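Local coordinates for putative curved DNA-binding protein (Chaetomium thermophilum var. thermophilum DSM 1495, PDB 4IPA) that probably takes part in ribosome biogenesis as an Arx1 protein with a methionine aminopeptidase-like fold, and may bind DNA, at residues A90-P95 / N339-R344; A160-L165 / V253-C257; M168-L174 / I351-I356; C209-E213 / C257-K263. One frame throughout, in Å; residues are numbered along the deposited sequence.

All four contacts lean on one antiparallel sheet, in which strands 210-220, 250-258 and 342-352 lie side by side. Contact 2 lies buried on one face of it, aliphatic packing of helix 148-167 on strand 250-258. Contact 4 continues that strand past C257, which the two share, and is partly buried: strand pairing inside, a salt bridge at its exposed end. Contact 1, at the surface about 9 Å from contact 4 between centres, ties a loop to strand 342-352 through carbonyl oxygens and a water; its R344 forms a salt bridge with E254 of contact 2. Contact 3, partly buried, lies about 31 Å from contact 1 between centres, where strand 342-352 turns back, and packs leucines on the turn.

Contact 1. Residues A90-P95 / N339-R344; sequences AAFITP and NAPVCR
The guanidinium of R344 has the carbonyl oxygen of I93 over one face, with I93 O 3.5 Å from R344 NE but at too poor an angle for a hydrogen bond. P95 approaches the same group obliquely, CG 4.2 Å from R344 NH2, its ring and the arginine chain crossing at about a right angle. Water 1 ties the arginine to the loop: it accepts from R344 NE at 2.8 Å and donates to F92 O at 2.9 Å and to I93 O at 2.7 Å. A bend at chi3 (-61°) helps to bring NE round to it, while NH1 is salt-bridged to E254. Further back, V342 N donates to A90 O at 2.8 Å. P341 CA adds a CA-H...O contact to that oxygen, and K117 NZ a further hydrogen bond. V342 CG2 sits 3.4 Å from F92 O, its CG1 faces I93 CG1, and A91 CB packs on A340 O. The loop after strand 79-88 is thus fastened to the start of strand 342-352 largely through its own carbonyls: A90 O is gripped by V342 N and K117 NZ, and F92 O and I93 O are joined to the R344 guanidinium through one water.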
loop_
_atom_site.group_PDB
_atom_site.type_symbol
_atom_site.label_atom_id
_atom_site.label_comp_id
_atom_site.label_asym_id
_atom_site.label_seq_id
_atom_site.Cartn_x
_atom_site.Cartn_y
_atom_site.Cartn_z
ATOM N N ALA A 90 -2.254 11.501 -10.563
ATOM C CA ALA A 90 -0.890 11.962 -10.340
ATOM C C ALA A 90 -0.564 12.481 -8.947
ATOM O O ALA A 90 0.397 12.011 -8.319
ATOM C CB ALA A 90 -0.510 13.004 -11.399
ATOM N N ALA A 91 -1.325 13.460 -8.472
ATOM C CA ALA A 91 -1.041 14.039 -7.166
ATOM C C ALA A 91 -1.867 13.451 -6.021
ATOM O O ALA A 91 -1.811 13.959 -4.910
ATOM C CB ALA A 91 -1.186 15.559 -7.193
ATOM N N PHE A 92 -2.605 12.377 -6.279
ATOM C CA PHE A 92 -3.419 11.772 -5.222
ATOM C C PHE A 92 -2.590 10.837 -4.330
ATOM O O PHE A 92 -1.889 9.959 -4.831
ATOM C CB PHE A 92 -4.584 10.978 -5.817
ATOM C CG PHE A 92 -5.683 11.831 -6.410
ATOM C CD1 PHE A 92 -5.396 12.829 -7.331
ATOM C CD2 PHE A 92 -7.004 11.593 -6.084
ATOM C CE1 PHE A 92 -6.407 13.590 -7.885
ATOM C CE2 PHE A 92 -8.022 12.350 -6.639
ATOM C CZ PHE A 92 -7.722 13.354 -7.539
ATOM N N ILE A 93 -2.701 11.006 -3.014
ATOM C CA ILE A 93 -2.030 10.110 -2.072
ATOM C C ILE A 93 -2.986 9.076 -1.468
ATOM O O ILE A 93 -2.773 7.878 -1.604
ATOM C CB ILE A 93 -1.329 10.887 -0.958
ATOM C CG1 ILE A 93 -0.173 11.688 -1.563
ATOM C CG2 ILE A 93 -0.841 9.927 0.116
ATOM C CD1 ILE A 93 0.390 12.768 -0.666
ATOM N N THR A 94 -4.033 9.531 -0.797
ATOM C CA THR A 94 -5.069 8.614 -0.355
ATOM C C THR A 94 -5.587 7.762 -1.529
ATOM O O THR A 94 -5.912 8.290 -2.574
ATOM C CB THR A 94 -6.245 9.360 0.254
ATOM O OG1 THR A 94 -5.766 10.192 1.311
ATOM C CG2 THR A 94 -7.270 8.359 0.814
ATOM N N PRO A 95 -5.641 6.436 -1.361
ATOM C CA PRO A 95 -6.138 5.600 -2.463
ATOM C C PRO A 95 -7.534 6.066 -2.886
ATOM O O PRO A 95 -8.398 6.210 -2.026
ATOM C CB PRO A 95 -6.205 4.199 -1.844
ATOM C CG PRO A 95 -5.225 4.229 -0.720
ATOM C CD PRO A 95 -5.209 5.645 -0.193
ATOM N N ASN A 339 0.747 19.900 -5.283
ATOM C CA ASN A 339 0.025 19.413 -6.453
ATOM C C ASN A 339 0.961 18.785 -7.469
ATOM O O ASN A 339 0.668 18.748 -8.658
ATOM C CB ASN A 339 -0.800 20.529 -7.090
ATOM C CG ASN A 339 -2.092 20.793 -6.343
ATOM O OD1 ASN A 339 -3.176 20.453 -6.826
ATOM N ND2 ASN A 339 -1.987 21.378 -5.153
ATOM N N ALA A 340 2.086 18.277 -6.977
ATOM C CA ALA A 340 3.054 17.569 -7.796
ATOM C C ALA A 340 2.737 16.069 -7.843
ATOM O O ALA A 340 2.071 15.538 -6.961
ATOM C CB ALA A 340 4.430 17.790 -7.234
ATOM N N PRO A 341 3.207 15.382 -8.885
ATOM C CA PRO A 341 3.001 13.938 -9.020
ATOM C C PRO A 341 3.675 13.145 -7.911
ATOM O O PRO A 341 4.730 13.542 -7.414
ATOM C CB PRO A 341 3.677 13.619 -10.356
ATOM C CG PRO A 341 3.556 14.896 -11.124
ATOM C CD PRO A 341 3.810 15.961 -10.091
ATOM N N VAL A 342 3.052 12.036 -7.529
ATOM C CA VAL A 342 3.606 11.146 -6.528
ATOM C C VAL A 342 3.664 9.725 -7.054
ATOM O O VAL A 342 2.930 9.357 -7.973
ATOM C CB VAL A 342 2.804 11.161 -5.209
ATOM C CG1 VAL A 342 2.683 12.588 -4.683
ATOM C CG2 VAL A 342 1.436 10.507 -5.401
ATOM N N CYS A 343 4.560 8.942 -6.466
ATOM C CA CYS A 343 4.747 7.556 -6.828
ATOM C C CYS A 343 4.722 6.715 -5.546
ATOM O O CYS A 343 5.284 7.123 -4.538
ATOM C CB CYS A 343 6.080 7.425 -7.563
ATOM S SG CYS A 343 6.470 5.785 -8.170
ATOM N N ARG A 344 4.054 5.562 -5.575
ATOM C CA ARG A 344 3.934 4.712 -4.377
ATOM C C ARG A 344 4.087 3.226 -4.695
ATOM O O ARG A 344 3.659 2.737 -5.754
ATOM C CB ARG A 344 2.588 4.930 -3.653
ATOM C CG ARG A 344 2.308 6.379 -3.229
ATOM C CD ARG A 344 1.122 6.485 -2.244
ATOM N NE ARG A 344 -0.116 5.983 -2.829
ATOM C CZ ARG A 344 -0.679 4.816 -2.516
ATOM N NH1 ARG A 344 -0.131 4.017 -1.597
ATOM N NH2 ARG A 344 -1.801 4.455 -3.114
HETATM O O HOH W 1 -2.244 7.177 -4.120
#

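Contact 2. Residues A160-L165 / V253-C257; sequences ANEVLL and VEVGC
L164 CD2 wedges between two valines of the strand, 3.5 Å from V253 CG1, which is tight, and 3.5 Å from V255 CG1. Its CG stands opposite the backbone N (chi1 178°), which carries the branch out to the strand, where leucine and valines slide past each other in opposite directions. L165 brings CD2 to 3.8 Å from V253 CG1 at a slant. One turn back, N161 crosses V255 at about a right angle, its CB 3.7 Å from V255 CG2, and A160 CB completes the row at 4.5 Å from C257 SG. An alanine in place of V255 would probably open a gap between L164 CD2 and N161 CB, since both valine methyls are held there. Segments 160-165 and 253-257 run roughly antiparallel, at 145°, their axes 8.5 Å apart at closest approach. This is a helix laid on the face of the antiparallel sheet, with I196 and L200 of helix 193-205 also packed on L164. A single polar bridge crosses: water 2 donates to N161 OD1 and to V253 O, each at 2.7 Å. The chemistry is therefore that of an apolar core, with a buried amide oxygen and a strand carbonyl satisfied by one shared water.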
loop_
_atom_site.group_PDB
_atom_site.type_symbol
_atom_site.label_atom_id
_atom_site.label_comp_id
_atom_site.label_asym_id
_atom_site.label_seq_id
_atom_site.Cartn_x
_atom_site.Cartn_y
_atom_site.Cartn_z
ATOM N N ALA A 160 14.023 3.645 -2.794
ATOM C CA ALA A 160 13.555 3.817 -1.433
ATOM C C ALA A 160 13.008 2.471 -0.929
ATOM O O ALA A 160 13.272 2.060 0.209
ATOM C CB ALA A 160 12.490 4.899 -1.380
ATOM N N ASN A 161 12.265 1.780 -1.794
ATOM C CA ASN A 161 11.656 0.500 -1.442
ATOM C C ASN A 161 12.704 -0.595 -1.187
ATOM O O ASN A 161 12.623 -1.330 -0.197
ATOM C CB ASN A 161 10.660 0.061 -2.517
ATOM C CG ASN A 161 9.811 -1.115 -2.083
ATOM O OD1 ASN A 161 9.285 -1.131 -0.973
ATOM N ND2 ASN A 161 9.684 -2.121 -2.956
ATOM N N GLU A 162 13.691 -0.682 -2.074
ATOM C CA GLU A 162 14.787 -1.636 -1.925
ATOM C C GLU A 162 15.586 -1.394 -0.646
ATOM O O GLU A 162 15.989 -2.341 0.025
ATOM C CB GLU A 162 15.728 -1.589 -3.136
ATOM C CG GLU A 162 15.079 -2.055 -4.434
ATOM C CD GLU A 162 14.590 -3.498 -4.362
ATOM O OE1 GLU A 162 15.394 -4.378 -3.992
ATOM O OE2 GLU A 162 13.405 -3.755 -4.676
ATOM N N VAL A 163 15.827 -0.129 -0.324
ATOM C CA VAL A 163 16.520 0.218 0.907
ATOM C C VAL A 163 15.670 -0.107 2.141
ATOM O O VAL A 163 16.145 -0.773 3.057
ATOM C CB VAL A 163 16.963 1.694 0.932
ATOM C CG1 VAL A 163 17.565 2.058 2.308
ATOM C CG2 VAL A 163 17.966 1.939 -0.174
ATOM N N LEU A 164 14.422 0.348 2.164
ATOM C CA LEU A 164 13.517 0.055 3.287
ATOM C C LEU A 164 13.427 -1.446 3.597
ATOM O O LEU A 164 13.561 -1.863 4.746
ATOM C CB LEU A 164 12.110 0.609 3.017
ATOM C CG LEU A 164 11.077 0.306 4.101
ATOM C CD1 LEU A 164 11.652 0.648 5.481
ATOM C CD2 LEU A 164 9.741 1.046 3.853
ATOM N N LEU A 165 13.194 -2.255 2.572
ATOM C CA LEU A 165 13.099 -3.700 2.760
ATOM C C LEU A 165 14.348 -4.293 3.449
ATOM O O LEU A 165 14.232 -5.161 4.323
ATOM C CB LEU A 165 12.821 -4.398 1.421
ATOM C CG LEU A 165 11.427 -4.159 0.815
ATOM C CD1 LEU A 165 11.273 -4.815 -0.576
ATOM C CD2 LEU A 165 10.321 -4.634 1.764
ATOM N N VAL A 253 4.485 -3.223 3.607
ATOM C CA VAL A 253 5.555 -2.252 3.509
ATOM C C VAL A 253 5.289 -1.240 2.395
ATOM O O VAL A 253 5.169 -1.621 1.215
ATOM C CB VAL A 253 6.914 -2.932 3.232
ATOM C CG1 VAL A 253 8.014 -1.864 3.097
ATOM C CG2 VAL A 253 7.256 -3.959 4.339
ATOM N N GLU A 254 5.197 0.036 2.777
ATOM C CA GLU A 254 4.908 1.113 1.830
ATOM C C GLU A 254 5.995 2.174 1.778
ATOM O O GLU A 254 6.536 2.600 2.816
ATOM C CB GLU A 254 3.574 1.808 2.138
ATOM C CG GLU A 254 3.178 2.813 1.041
ATOM C CD GLU A 254 1.880 3.567 1.299
ATOM O OE1 GLU A 254 1.053 3.101 2.104
ATOM O OE2 GLU A 254 1.688 4.644 0.683
ATOM N N VAL A 255 6.307 2.595 0.554
ATOM C CA VAL A 255 7.096 3.804 0.328
ATOM C C VAL A 255 6.386 4.721 -0.656
ATOM O O VAL A 255 5.677 4.248 -1.555
ATOM C CB VAL A 255 8.501 3.505 -0.228
ATOM C CG1 VAL A 255 9.305 2.692 0.778
ATOM C CG2 VAL A 255 8.417 2.798 -1.590
ATOM N N GLY A 256 6.590 6.025 -0.484
ATOM C CA GLY A 256 6.100 7.002 -1.435
ATOM C C GLY A 256 7.045 8.179 -1.663
ATOM O O GLY A 256 7.691 8.693 -0.742
ATOM N N CYS A 257 7.125 8.616 -2.910
ATOM C CA CYS A 257 7.944 9.770 -3.233
ATOM C C CYS A 257 7.142 10.823 -3.970
ATOM O O CYS A 257 6.054 10.564 -4.494
ATOM C CB CYS A 257 9.157 9.354 -4.049
ATOM S SG CYS A 257 10.375 8.481 -3.075
HETATM O O HOH W 2 6.669 -1.719 -1.063
#

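Contact 3. Residues M168-L174 / I351-I356; sequences MVPPGLL and ITKNGI
L173 sets its two methyls over the backbone of the 352-355 turn. CD2 rests 3.3 Å from T352 O and reaches on to G355 CA, while CD1 lies 3.4 Å from K353 O. It is the placing of CG opposite the backbone N (chi1 -171°) that turns the fork toward these carbonyls. L174 comes in beside it and lays CD2 3.5 Å from N354 O, so two leucines meet carbonyl oxygens and peptide backbone, and the side chains of K353 and N354 set off away from them.

What they press on is a two-residue beta-hairpin turn of type I, joining strand 342-352 to strand 355-360 at the sheet's margin. T352 and G355 close it with a pair of backbone bonds, G355 N to T352 O at 2.7 Å and T352 N to G355 O at 2.8 Å, and T352 OG1 accepts from N354 N in an ST turn. A CB on G355 would crowd L174 CD2, and at its backbone angles (phi 95°) would also run into the preceding carbonyl.

Away from the turn, along the two strands, the packing becomes purely aliphatic. I356 extends CD1 to 3.9 Å from M168 CB and also 3.9 Å from V169 CG2, its chain and the valine meeting at an oblique angle. P170 CD lies 4.0 Å from I351 CG2, again obliquely. P170 also begins a type II turn that ends at L173 and has G172 at its third position, which swings L173 back over the hairpin. M168 runs on past I356 to W251 and V253 of strand 250-258. At the outer margin, water 3 donates to K353 O and, weakly, to L173 O.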
loop_
_atom_site.group_PDB
_atom_site.type_symbol
_atom_site.label_atom_id
_atom_site.label_comp_id
_atom_site.label_asym_id
_atom_site.label_seq_id
_atom_site.Cartn_x
_atom_site.Cartn_y
_atom_site.Cartn_z
ATOM N N MET A 168 14.803 -3.678 7.082
ATOM C CA MET A 168 13.823 -4.404 7.885
ATOM C C MET A 168 14.275 -5.817 8.255
ATOM O O MET A 168 13.685 -6.463 9.117
ATOM C CB MET A 168 12.456 -4.437 7.188
ATOM C CG MET A 168 11.755 -3.072 7.085
ATOM S SD MET A 168 10.105 -3.211 6.336
ATOM C CE MET A 168 9.123 -3.867 7.701
ATOM N N VAL A 169 15.307 -6.305 7.589
ATOM C CA VAL A 169 15.924 -7.560 7.978
ATOM C C VAL A 169 16.488 -7.400 9.393
ATOM O O VAL A 169 17.302 -6.515 9.637
ATOM C CB VAL A 169 17.029 -7.957 6.985
ATOM C CG1 VAL A 169 17.643 -9.309 7.380
ATOM C CG2 VAL A 169 16.442 -8.037 5.585
ATOM N N PRO A 170 16.001 -8.215 10.345
ATOM C CA PRO A 170 16.510 -8.206 11.722
ATOM C C PRO A 170 18.025 -8.379 11.720
ATOM O O PRO A 170 18.546 -9.189 10.951
ATOM C CB PRO A 170 15.836 -9.424 12.347
ATOM C CG PRO A 170 14.546 -9.524 11.610
ATOM C CD PRO A 170 14.859 -9.129 10.186
ATOM N N PRO A 171 18.728 -7.605 12.556
ATOM C CA PRO A 171 20.193 -7.566 12.531
ATOM C C PRO A 171 20.808 -8.959 12.604
ATOM O O PRO A 171 20.449 -9.752 13.471
ATOM C CB PRO A 171 20.535 -6.761 13.788
ATOM C CG PRO A 171 19.349 -5.858 13.966
ATOM C CD PRO A 171 18.168 -6.704 13.582
ATOM N N GLY A 172 21.703 -9.257 11.674
ATOM C CA GLY A 172 22.477 -10.482 11.730
ATOM C C GLY A 172 21.846 -11.725 11.128
ATOM O O GLY A 172 22.525 -12.738 10.938
ATOM N N LEU A 173 20.555 -11.656 10.823
ATOM C CA LEU A 173 19.836 -12.806 10.284
ATOM C C LEU A 173 20.524 -13.397 9.049
ATOM O O LEU A 173 20.559 -14.610 8.858
ATOM C CB LEU A 173 18.390 -12.422 9.956
ATOM C CG LEU A 173 17.458 -13.578 9.594
ATOM C CD1 LEU A 173 17.239 -14.494 10.815
ATOM C CD2 LEU A 173 16.122 -13.061 9.034
ATOM N N LEU A 174 21.084 -12.541 8.208
ATOM C CA LEU A 174 21.687 -13.019 6.972
ATOM C C LEU A 174 23.201 -12.754 6.908
ATOM O O LEU A 174 23.817 -12.916 5.860
ATOM C CB LEU A 174 20.971 -12.406 5.760
ATOM C CG LEU A 174 19.428 -12.462 5.749
ATOM C CD1 LEU A 174 18.827 -11.456 4.736
ATOM C CD2 LEU A 174 18.880 -13.886 5.514
ATOM N N ILE A 351 8.627 -12.191 7.130
ATOM C CA ILE A 351 9.954 -12.246 7.693
ATOM C C ILE A 351 10.129 -13.611 8.323
ATOM O O ILE A 351 9.421 -13.951 9.266
ATOM C CB ILE A 351 10.150 -11.164 8.759
ATOM C CG1 ILE A 351 9.738 -9.795 8.190
ATOM C CG2 ILE A 351 11.592 -11.164 9.241
ATOM C CD1 ILE A 351 10.042 -8.580 9.087
ATOM N N THR A 352 11.046 -14.408 7.787
ATOM C CA THR A 352 11.305 -15.729 8.350
ATOM C C THR A 352 12.793 -15.910 8.616
ATOM O O THR A 352 13.604 -15.013 8.357
ATOM C CB THR A 352 10.885 -16.853 7.382
ATOM O OG1 THR A 352 11.773 -16.859 6.254
ATOM C CG2 THR A 352 9.457 -16.666 6.901
ATOM N N LYS A 353 13.124 -17.097 9.119
ATOM C CA LYS A 353 14.489 -17.575 9.302
ATOM C C LYS A 353 15.396 -17.140 8.176
ATOM O O LYS A 353 16.527 -16.708 8.398
ATOM C CB LYS A 353 14.466 -19.100 9.269
ATOM C CG LYS A 353 14.844 -19.788 10.539
ATOM C CD LYS A 353 14.478 -21.263 10.429
ATOM C CE LYS A 353 14.925 -21.839 9.093
ATOM N NZ LYS A 353 14.457 -23.244 8.910
ATOM N N ASN A 354 14.893 -17.301 6.957
ATOM C CA ASN A 354 15.672 -17.063 5.754
ATOM C C ASN A 354 15.634 -15.622 5.272
ATOM O O ASN A 354 16.049 -15.326 4.156
ATOM C CB ASN A 354 15.186 -17.994 4.650
ATOM C CG ASN A 354 15.505 -19.453 4.941
ATOM O OD1 ASN A 354 16.615 -19.786 5.370
ATOM N ND2 ASN A 354 14.527 -20.327 4.718
ATOM N N GLY A 355 15.142 -14.724 6.116
ATOM C CA GLY A 355 15.023 -13.330 5.741
ATOM C C GLY A 355 13.643 -12.948 5.211
ATOM O O GLY A 355 12.605 -13.471 5.643
ATOM N N ILE A 356 13.635 -12.023 4.262
ATOM C CA ILE A 356 12.402 -11.390 3.840
ATOM C C ILE A 356 11.948 -11.897 2.494
ATOM O O ILE A 356 12.696 -11.823 1.512
ATOM C CB ILE A 356 12.548 -9.850 3.808
ATOM C CG1 ILE A 356 12.524 -9.310 5.243
ATOM C CG2 ILE A 356 11.448 -9.212 2.949
ATOM C CD1 ILE A 356 12.542 -7.821 5.346
HETATM O O HOH W 3 18.786 -17.320 10.047
#

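Contact 4. Residues C209-E213 / C257-K263; sequences CNIIE and CSLGSGK
E213 starts against the loop that follows strand 250-258: its CB is 3.4 Å from G262 O and its CG 3.5 Å from the same oxygen, CD then comes near K263 CD, the two chains crossing at a slant, OE1 faces K263 CG, and OE2 takes a salt bridge from K263 NZ at 3.0 Å. NZ comes from above the carboxylate, 64° out of its plane. At the backbone, E213 N donates to G262 O at 2.9 Å. An alanine in place of E213 would probably leave the K263 ammonium without its carboxylate and its outer chain less restrained. G262 has I211 O so near that a CB would clash with it. N210 pairs with S258 as an antiparallel hydrogen-bonded pair, N210 N to S258 O at 3.0 Å and S258 N to N210 O at 2.8 Å, and its side chain adds ND2 to G260 O at 2.9 Å, with that oxygen in the amide plane. S258 OG accepts from G260 N in an ST turn and also bonds D336. On the other face, I211 CD1 meets C257 SG, and there helix 193-205 packs on I211 and helix 148-167 on C257, while I212 reaches V342 of the adjoining strand 342-352.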
loop_
_atom_site.group_PDB
_atom_site.type_symbol
_atom_site.label_atom_id
_atom_site.label_comp_id
_atom_site.label_asym_id
_atom_site.label_seq_id
_atom_site.Cartn_x
_atom_site.Cartn_y
_atom_site.Cartn_z
ATOM N N CYS A 209 13.982 14.103 -5.394
ATOM C CA CYS A 209 12.604 13.895 -4.970
ATOM C C CYS A 209 12.517 13.906 -3.453
ATOM O O CYS A 209 13.541 13.943 -2.771
ATOM C CB CYS A 209 12.083 12.582 -5.513
ATOM S SG CYS A 209 11.898 12.641 -7.278
ATOM N N ASN A 210 11.297 13.889 -2.926
ATOM C CA ASN A 210 11.127 13.824 -1.482
ATOM C C ASN A 210 10.242 12.653 -1.050
ATOM O O ASN A 210 9.298 12.272 -1.758
ATOM C CB ASN A 210 10.564 15.140 -0.954
ATOM C CG ASN A 210 11.589 16.247 -0.954
ATOM O OD1 ASN A 210 12.527 16.217 -0.169
ATOM N ND2 ASN A 210 11.405 17.245 -1.824
ATOM N N ILE A 211 10.541 12.096 0.119
ATOM C CA ILE A 211 9.699 11.050 0.692
ATOM C C ILE A 211 8.381 11.674 1.105
ATOM O O ILE A 211 8.363 12.755 1.691
ATOM C CB ILE A 211 10.354 10.400 1.947
ATOM C CG1 ILE A 211 11.640 9.670 1.566
ATOM C CG2 ILE A 211 9.387 9.413 2.616
ATOM C CD1 ILE A 211 11.403 8.550 0.634
ATOM N N ILE A 212 7.274 10.992 0.832
ATOM C CA ILE A 212 5.987 11.481 1.317
ATOM C C ILE A 212 5.825 11.381 2.847
ATOM O O ILE A 212 5.855 10.297 3.442
ATOM C CB ILE A 212 4.824 10.800 0.617
ATOM C CG1 ILE A 212 4.927 11.012 -0.899
ATOM C CG2 ILE A 212 3.510 11.328 1.160
ATOM C CD1 ILE A 212 3.944 10.125 -1.673
ATOM N N GLU A 213 5.666 12.532 3.477
ATOM C CA GLU A 213 5.522 12.605 4.921
ATOM C C GLU A 213 4.578 11.552 5.514
ATOM O O GLU A 213 3.442 11.413 5.066
ATOM C CB GLU A 213 5.000 13.981 5.301
ATOM C CG GLU A 213 6.069 14.992 5.573
ATOM C CD GLU A 213 5.551 16.131 6.443
ATOM O OE1 GLU A 213 4.313 16.391 6.430
ATOM O OE2 GLU A 213 6.379 16.752 7.149
ATOM N N CYS A 257 7.125 8.616 -2.910
ATOM C CA CYS A 257 7.944 9.770 -3.233
ATOM C C CYS A 257 7.142 10.823 -3.970
ATOM O O CYS A 257 6.054 10.564 -4.494
ATOM C CB CYS A 257 9.157 9.354 -4.049
ATOM S SG CYS A 257 10.375 8.481 -3.075
ATOM N N SER A 258 7.684 12.025 -3.994
ATOM C CA SER A 258 7.003 13.142 -4.602
ATOM C C SER A 258 8.006 13.944 -5.403
ATOM O O SER A 258 9.177 14.051 -5.016
ATOM C CB SER A 258 6.385 14.013 -3.503
ATOM O OG SER A 258 5.877 15.215 -4.024
ATOM N N LEU A 259 7.555 14.489 -6.531
ATOM C CA LEU A 259 8.365 15.449 -7.269
ATOM C C LEU A 259 8.342 16.804 -6.561
ATOM O O LEU A 259 9.136 17.689 -6.874
ATOM C CB LEU A 259 7.915 15.565 -8.730
ATOM C CG LEU A 259 8.624 14.606 -9.688
ATOM C CD1 LEU A 259 7.952 14.595 -11.052
ATOM C CD2 LEU A 259 10.125 14.945 -9.811
ATOM N N GLY A 260 7.443 16.954 -5.592
ATOM C CA GLY A 260 7.378 18.154 -4.777
ATOM C C GLY A 260 8.041 17.956 -3.429
ATOM O O GLY A 260 8.946 17.144 -3.306
ATOM N N SER A 261 7.571 18.681 -2.416
ATOM C CA SER A 261 8.185 18.679 -1.094
ATOM C C SER A 261 7.938 17.381 -0.322
ATOM O O SER A 261 8.588 17.105 0.694
ATOM C CB SER A 261 7.638 19.851 -0.268
ATOM O OG SER A 261 7.545 21.029 -1.044
ATOM N N GLY A 262 6.990 16.588 -0.783
ATOM C CA GLY A 262 6.608 15.411 -0.031
ATOM C C GLY A 262 5.721 15.792 1.138
ATOM O O GLY A 262 5.580 15.025 2.084
ATOM N N LYS A 263 5.116 16.980 1.074
ATOM C CA LYS A 263 4.136 17.372 2.076
ATOM C C LYS A 263 2.741 16.957 1.646
ATOM O O LYS A 263 2.446 16.826 0.454
ATOM C CB LYS A 263 4.176 18.875 2.360
ATOM C CG LYS A 263 4.892 19.236 3.655
ATOM C CD LYS A 263 6.312 18.746 3.650
ATOM C CE LYS A 263 7.214 19.606 4.539
ATOM N NZ LYS A 263 6.938 19.474 6.000
HETATM O O HOH W 4 9.058 15.373 3.338
#